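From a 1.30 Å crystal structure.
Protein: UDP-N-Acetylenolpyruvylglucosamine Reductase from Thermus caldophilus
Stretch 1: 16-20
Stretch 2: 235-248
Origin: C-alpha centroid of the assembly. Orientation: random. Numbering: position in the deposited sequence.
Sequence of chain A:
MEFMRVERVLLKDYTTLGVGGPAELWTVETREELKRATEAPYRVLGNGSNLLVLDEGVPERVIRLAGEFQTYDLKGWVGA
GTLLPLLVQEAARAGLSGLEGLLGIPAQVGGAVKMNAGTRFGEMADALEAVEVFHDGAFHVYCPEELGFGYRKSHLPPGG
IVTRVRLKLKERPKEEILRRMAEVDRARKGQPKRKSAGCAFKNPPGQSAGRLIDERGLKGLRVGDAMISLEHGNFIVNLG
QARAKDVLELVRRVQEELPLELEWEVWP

Stretch 1, residues 16-20: TLGVG
Stretch 2 235-248: FIVNLGQARAKDVL

Residues 16-20 form an irregular segment that lies against a strand (236-238), a loop and the first turn of a helix (from 244). The register is set by two CA pairs: Leu17 CA to Asn238 CA, 6.5 Å, and Val19 CA to Ala244 CA, 5.6 Å. Both segments therefore advance in the same order.

Leu17 (phi/psi -66/-33, chi1 t, chi2 p) starts sideways, but its end reaches into the hollow between strand and helix. Its CD1 lies 3.9 Å from Ile236 O, and its CD2 lies 4.3 Å from Val247 CG1. The CA-to-CB bond of Val247 (chi1 t) points toward residues 16-20.

Gly18 (83/28) has positive phi, which favours glycine. An ideal CB here would come within 3.2 Å of the Asn238 side-chain atom modelled as OD1, which is tight whichever atom it is. The CA-to-CB bond of Asn238 (chi1 t) points toward residues 16-20; its amide is probably flipped in the model, so its polar contacts remain open. Water 1 lies 2.8 Å from Gly18 O and 2.8 Å from Ala242 O, and so links the two stretches.

Val19 (-127/153, chi1 m) is the second bump. It enters the bend before the helix: CG1 is 4.2 Å from Ala242 CB and 3.3 Å from Ala242 O, while CG2 is 3.9 Å from Ala244 CB. Arg243 is at the N-cap position, and its CA-to-CB bond points away from residues 16-20; Arg243 N donates to Asp246 OD2 (2.9 Å), bracing the bend.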

ATOM      1  N   THR A  16       1.041   3.127  -8.486  1.00 13.29           N
ATOM      2  CA  THR A  16      -0.273   3.017  -9.088  1.00 14.46           C
ATOM      3  C   THR A  16      -0.745   4.382  -9.629  1.00 14.80           C
ATOM      4  O   THR A  16      -1.445   4.438 -10.641  1.00 15.84           O
ATOM      5  CB  THR A  16      -1.281   2.335  -8.138  1.00 14.41           C
ATOM      6  OG1 THR A  16      -1.321   3.033  -6.897  1.00 14.14           O
ATOM      7  CG2 THR A  16      -0.882   0.882  -7.880  1.00 15.69           C
ATOM      8  N   LEU A  17      -0.319   5.474  -8.994  1.00 15.10           N
ATOM      9  CA  LEU A  17      -0.599   6.830  -9.485  1.00 15.31           C
ATOM     10  C   LEU A  17       0.086   7.162 -10.824  1.00 15.11           C
ATOM     11  O   LEU A  17      -0.446   7.926 -11.627  1.00 16.20           O
ATOM     12  CB  LEU A  17      -0.229   7.869  -8.423  1.00 15.48           C
ATOM     13  CG  LEU A  17      -0.599   9.329  -8.672  1.00 15.89           C
ATOM     14  CD1 LEU A  17      -2.082   9.481  -8.992  1.00 16.90           C
ATOM     15  CD2 LEU A  17      -0.229  10.162  -7.467  1.00 16.52           C
ATOM     16  N   GLY A  18       1.271   6.607 -11.055  1.00 14.09           N
ATOM     17  CA  GLY A  18       1.966   6.792 -12.332  1.00 13.43           C
ATOM     18  C   GLY A  18       2.758   8.077 -12.438  1.00 13.03           C
ATOM     19  O   GLY A  18       2.954   8.599 -13.541  1.00 13.17           O
ATOM     20  N   VAL A  19       3.214   8.586 -11.297  1.00 12.48           N
ATOM     21  CA  VAL A  19       4.119   9.731 -11.254  1.00 12.55           C
ATOM     22  C   VAL A  19       5.329   9.355 -10.412  1.00 12.10           C
ATOM     23  O   VAL A  19       5.254   8.486  -9.532  1.00 11.21           O
ATOM     24  CB  VAL A  19       3.454  11.049 -10.711  1.00 13.48           C
ATOM     25  CG1 VAL A  19       2.188  11.374 -11.478  1.00 13.58           C
ATOM     26  CG2 VAL A  19       3.174  10.964  -9.218  1.00 14.57           C
ATOM     27  N   GLY A  20       6.451   9.991 -10.710  1.00 11.63           N
ATOM     28  CA  GLY A  20       7.645   9.787  -9.920  1.00 11.89           C
ATOM     29  C   GLY A  20       8.909   9.803 -10.739  1.00 12.06           C
ATOM     30  O   GLY A  20       8.989   9.179 -11.797  1.00 12.34           O
ATOM     31  N   PHE A 235     -10.566  10.593  -4.714  1.00 14.12           N
ATOM     32  CA  PHE A 235      -9.593  10.029  -5.638  1.00 14.58           C
ATOM     33  C   PHE A 235      -9.088  11.087  -6.606  1.00 14.76           C
ATOM     34  O   PHE A 235      -9.874  11.793  -7.247  1.00 14.07           O
ATOM     35  CB  PHE A 235     -10.176   8.834  -6.390  1.00 15.09           C
ATOM     36  CG  PHE A 235     -10.331   7.608  -5.537  1.00 15.14           C
ATOM     37  CD1 PHE A 235     -11.406   7.482  -4.661  1.00 16.18           C
ATOM     38  CD2 PHE A 235      -9.402   6.577  -5.602  1.00 15.90           C
ATOM     39  CE1 PHE A 235     -11.551   6.356  -3.863  1.00 16.41           C
ATOM     40  CE2 PHE A 235      -9.546   5.436  -4.808  1.00 16.22           C
ATOM     41  CZ  PHE A 235     -10.624   5.331  -3.936  1.00 16.15           C
ATOM     42  N   ILE A 236      -7.768  11.227  -6.663  1.00 15.43           N
ATOM     43  CA  ILE A 236      -7.132  12.010  -7.707  1.00 16.24           C
ATOM     44  C   ILE A 236      -6.601  11.039  -8.736  1.00 16.21           C
ATOM     45  O   ILE A 236      -5.872  10.079  -8.419  1.00 17.48           O
ATOM     46  CB  ILE A 236      -6.025  12.934  -7.165  1.00 16.52           C
ATOM     47  CG1 ILE A 236      -6.665  14.034  -6.314  1.00 17.00           C
ATOM     48  CG2 ILE A 236      -5.186  13.519  -8.317  1.00 17.57           C
ATOM     49  CD1 ILE A 236      -5.697  14.808  -5.424  1.00 18.44           C
ATOM     50  N   VAL A 237      -6.980  11.271  -9.979  1.00 16.16           N
ATOM     51  CA  VAL A 237      -6.606  10.370 -11.041  1.00 16.49           C
ATOM     52  C   VAL A 237      -5.642  11.018 -12.041  1.00 15.70           C
ATOM     53  O   VAL A 237      -5.620  12.248 -12.229  1.00 15.53           O
ATOM     54  CB  VAL A 237      -7.863   9.767 -11.719  1.00 17.20           C
ATOM     55  CG1 VAL A 237      -8.702   8.979 -10.698  1.00 18.52           C
ATOM     56  CG2 VAL A 237      -8.701  10.859 -12.366  1.00 17.59           C
ATOM     57  N   ASN A 238      -4.828  10.165 -12.654  1.00 15.42           N
ATOM     58  CA  ASN A 238      -3.840  10.546 -13.648  1.00 15.63           C
ATOM     59  C   ASN A 238      -4.413  10.239 -15.027  1.00 16.42           C
ATOM     60  O   ASN A 238      -4.582   9.077 -15.387  1.00 17.05           O
ATOM     61  CB  ASN A 238      -2.552   9.747 -13.377  1.00 15.36           C
ATOM     62  CG  ASN A 238      -1.408  10.079 -14.332  1.00 15.86           C
ATOM     63  OD1 ASN A 238      -0.279   9.619 -14.129  1.00 16.80           O
ATOM     64  ND2 ASN A 238      -1.684  10.854 -15.373  1.00 13.83           N
ATOM     65  N   LEU A 239      -4.730  11.288 -15.784  1.00 16.80           N
ATOM     66  CA  LEU A 239      -5.386  11.140 -17.089  1.00 17.77           C
ATOM     67  C   LEU A 239      -4.418  10.791 -18.221  1.00 18.39           C
ATOM     68  O   LEU A 239      -4.841  10.563 -19.357  1.00 18.68           O
ATOM     69  CB  LEU A 239      -6.188  12.398 -17.435  1.00 17.70           C
ATOM     70  CG  LEU A 239      -7.360  12.729 -16.502  1.00 18.59           C
ATOM     71  CD1 LEU A 239      -7.950  14.073 -16.861  1.00 18.84           C
ATOM     72  CD2 LEU A 239      -8.450  11.669 -16.542  1.00 20.12           C
ATOM     73  N   GLY A 240      -3.126  10.742 -17.920  1.00 18.42           N
ATOM     74  CA  GLY A 240      -2.149  10.318 -18.918  1.00 19.25           C
ATOM     75  C   GLY A 240      -0.715  10.600 -18.541  1.00 19.44           C
ATOM     76  O   GLY A 240       0.050   9.676 -18.259  1.00 20.24           O
ATOM     77  N   GLN A 241      -0.345  11.876 -18.539  1.00 19.69           N
ATOM     78  CA  GLN A 241       1.033  12.262 -18.273  1.00 20.65           C
ATOM     79  C   GLN A 241       1.127  13.276 -17.139  1.00 19.40           C
ATOM     80  O   GLN A 241       1.916  14.221 -17.204  1.00 19.46           O
ATOM     81  CB  GLN A 241       1.697  12.801 -19.548  1.00 20.72           C
ATOM     82  CG  GLN A 241       1.998  11.740 -20.605  1.00 22.65           C
ATOM     83  CD  GLN A 241       2.912  12.248 -21.704  1.00 22.16           C
ATOM     84  OE1 GLN A 241       3.967  11.671 -21.960  1.00 26.06           O
ATOM     85  NE2 GLN A 241       2.512  13.336 -22.355  1.00 25.41           N
ATOM     86  N   ALA A 242       0.332  13.068 -16.088  1.00 18.47           N
ATOM     87  CA  ALA A 242       0.395  13.936 -14.917  1.00 17.27           C
ATOM     88  C   ALA A 242       1.811  13.969 -14.370  1.00 16.81           C
ATOM     89  O   ALA A 242       2.518  12.952 -14.367  1.00 16.21           O
ATOM     90  CB  ALA A 242      -0.576  13.475 -13.834  1.00 17.43           C
ATOM     91  N   ARG A 243       2.231  15.149 -13.935  1.00 16.54           N
ATOM     92  CA  ARG A 243       3.439  15.281 -13.148  1.00 16.71           C
ATOM     93  C   ARG A 243       3.035  15.347 -11.686  1.00 15.66           C
ATOM     94  O   ARG A 243       1.919  15.779 -11.366  1.00 14.82           O
ATOM     95  CB  ARG A 243       4.201  16.547 -13.535  1.00 17.54           C
ATOM     96  CG  ARG A 243       4.743  16.549 -14.962  1.00 20.32           C
ATOM     97  CD  ARG A 243       3.845  17.323 -15.914  1.00 24.35           C
ATOM     98  NE  ARG A 243       3.913  18.768 -15.685  1.00 26.89           N
ATOM     99  CZ  ARG A 243       4.780  19.589 -16.280  1.00 28.48           C
ATOM    100  NH1 ARG A 243       5.668  19.120 -17.151  1.00 29.69           N
ATOM    101  NH2 ARG A 243       4.762  20.885 -16.003  1.00 28.79           N
ATOM    102  N   ALA A 244       3.932  14.925 -10.798  1.00 15.12           N
ATOM    103  CA  ALA A 244       3.670  15.017  -9.364  1.00 15.04           C
ATOM    104  C   ALA A 244       3.354  16.452  -8.943  1.00 15.16           C
ATOM    105  O   ALA A 244       2.543  16.668  -8.045  1.00 14.68           O
ATOM    106  CB  ALA A 244       4.830  14.463  -8.556  1.00 15.01           C
ATOM    107  N   LYS A 245       3.984  17.423  -9.608  1.00 15.40           N
ATOM    108  CA  LYS A 245       3.731  18.846  -9.357  1.00 16.10           C
ATOM    109  C   LYS A 245       2.251  19.207  -9.531  1.00 15.07           C
ATOM    110  O   LYS A 245       1.695  19.993  -8.756  1.00 14.80           O
ATOM    111  CB  LYS A 245       4.620  19.699 -10.272  1.00 17.07           C
ATOM    112  CG  LYS A 245       4.201  21.143 -10.433  1.00 19.36           C
ATOM    113  CD  LYS A 245       5.228  21.928 -11.215  1.00 20.97           C
ATOM    114  CE  LYS A 245       5.239  21.567 -12.684  1.00 22.70           C
ATOM    115  NZ  LYS A 245       5.966  22.619 -13.455  1.00 23.59           N
ATOM    116  N   ASP A 246       1.633  18.620 -10.552  1.00 14.15           N
ATOM    117  CA  ASP A 246       0.213  18.831 -10.843  1.00 13.97           C
ATOM    118  C   ASP A 246      -0.664  18.227  -9.761  1.00 12.78           C
ATOM    119  O   ASP A 246      -1.638  18.842  -9.331  1.00 11.68           O
ATOM    120  CB  ASP A 246      -0.169  18.192 -12.173  1.00 14.70           C
ATOM    121  CG  ASP A 246       0.670  18.682 -13.318  1.00 17.02           C
ATOM    122  OD1 ASP A 246       0.837  19.911 -13.436  1.00 18.11           O
ATOM    123  OD2 ASP A 246       1.150  17.833 -14.105  1.00 18.42           O
ATOM    124  N   VAL A 247      -0.323  17.012  -9.341  1.00 11.99           N
ATOM    125  CA  VAL A 247      -1.033  16.350  -8.255  1.00 11.57           C
ATOM    126  C   VAL A 247      -0.951  17.194  -6.975  1.00 11.63           C
ATOM    127  O   VAL A 247      -1.974  17.418  -6.323  1.00 11.56           O
ATOM    128  CB  VAL A 247      -0.489  14.926  -8.010  1.00 11.63           C
ATOM    129  CG1 VAL A 247      -1.182  14.305  -6.809  1.00 11.24           C
ATOM    130  CG2 VAL A 247      -0.670  14.069  -9.256  1.00 12.02           C
ATOM    131  N   LEU A 248       0.247  17.663  -6.618  1.00 11.87           N
ATOM    132  CA  LEU A 248       0.416  18.497  -5.411  1.00 12.89           C
ATOM    133  C   LEU A 248      -0.376  19.795  -5.487  1.00 13.06           C
ATOM    134  O   LEU A 248      -0.955  20.231  -4.496  1.00 12.97           O
ATOM    135  CB  LEU A 248       1.889  18.821  -5.141  1.00 13.44           C
ATOM    136  CG  LEU A 248       2.802  17.720  -4.586  1.00 14.04           C
ATOM    137  CD1 LEU A 248       4.236  18.215  -4.615  1.00 16.06           C
ATOM    138  CD2 LEU A 248       2.408  17.277  -3.174  1.00 16.14           C
TER
HETATM  139  O   HOH W   1       2.227  10.409 -15.494  1.00 16.02           O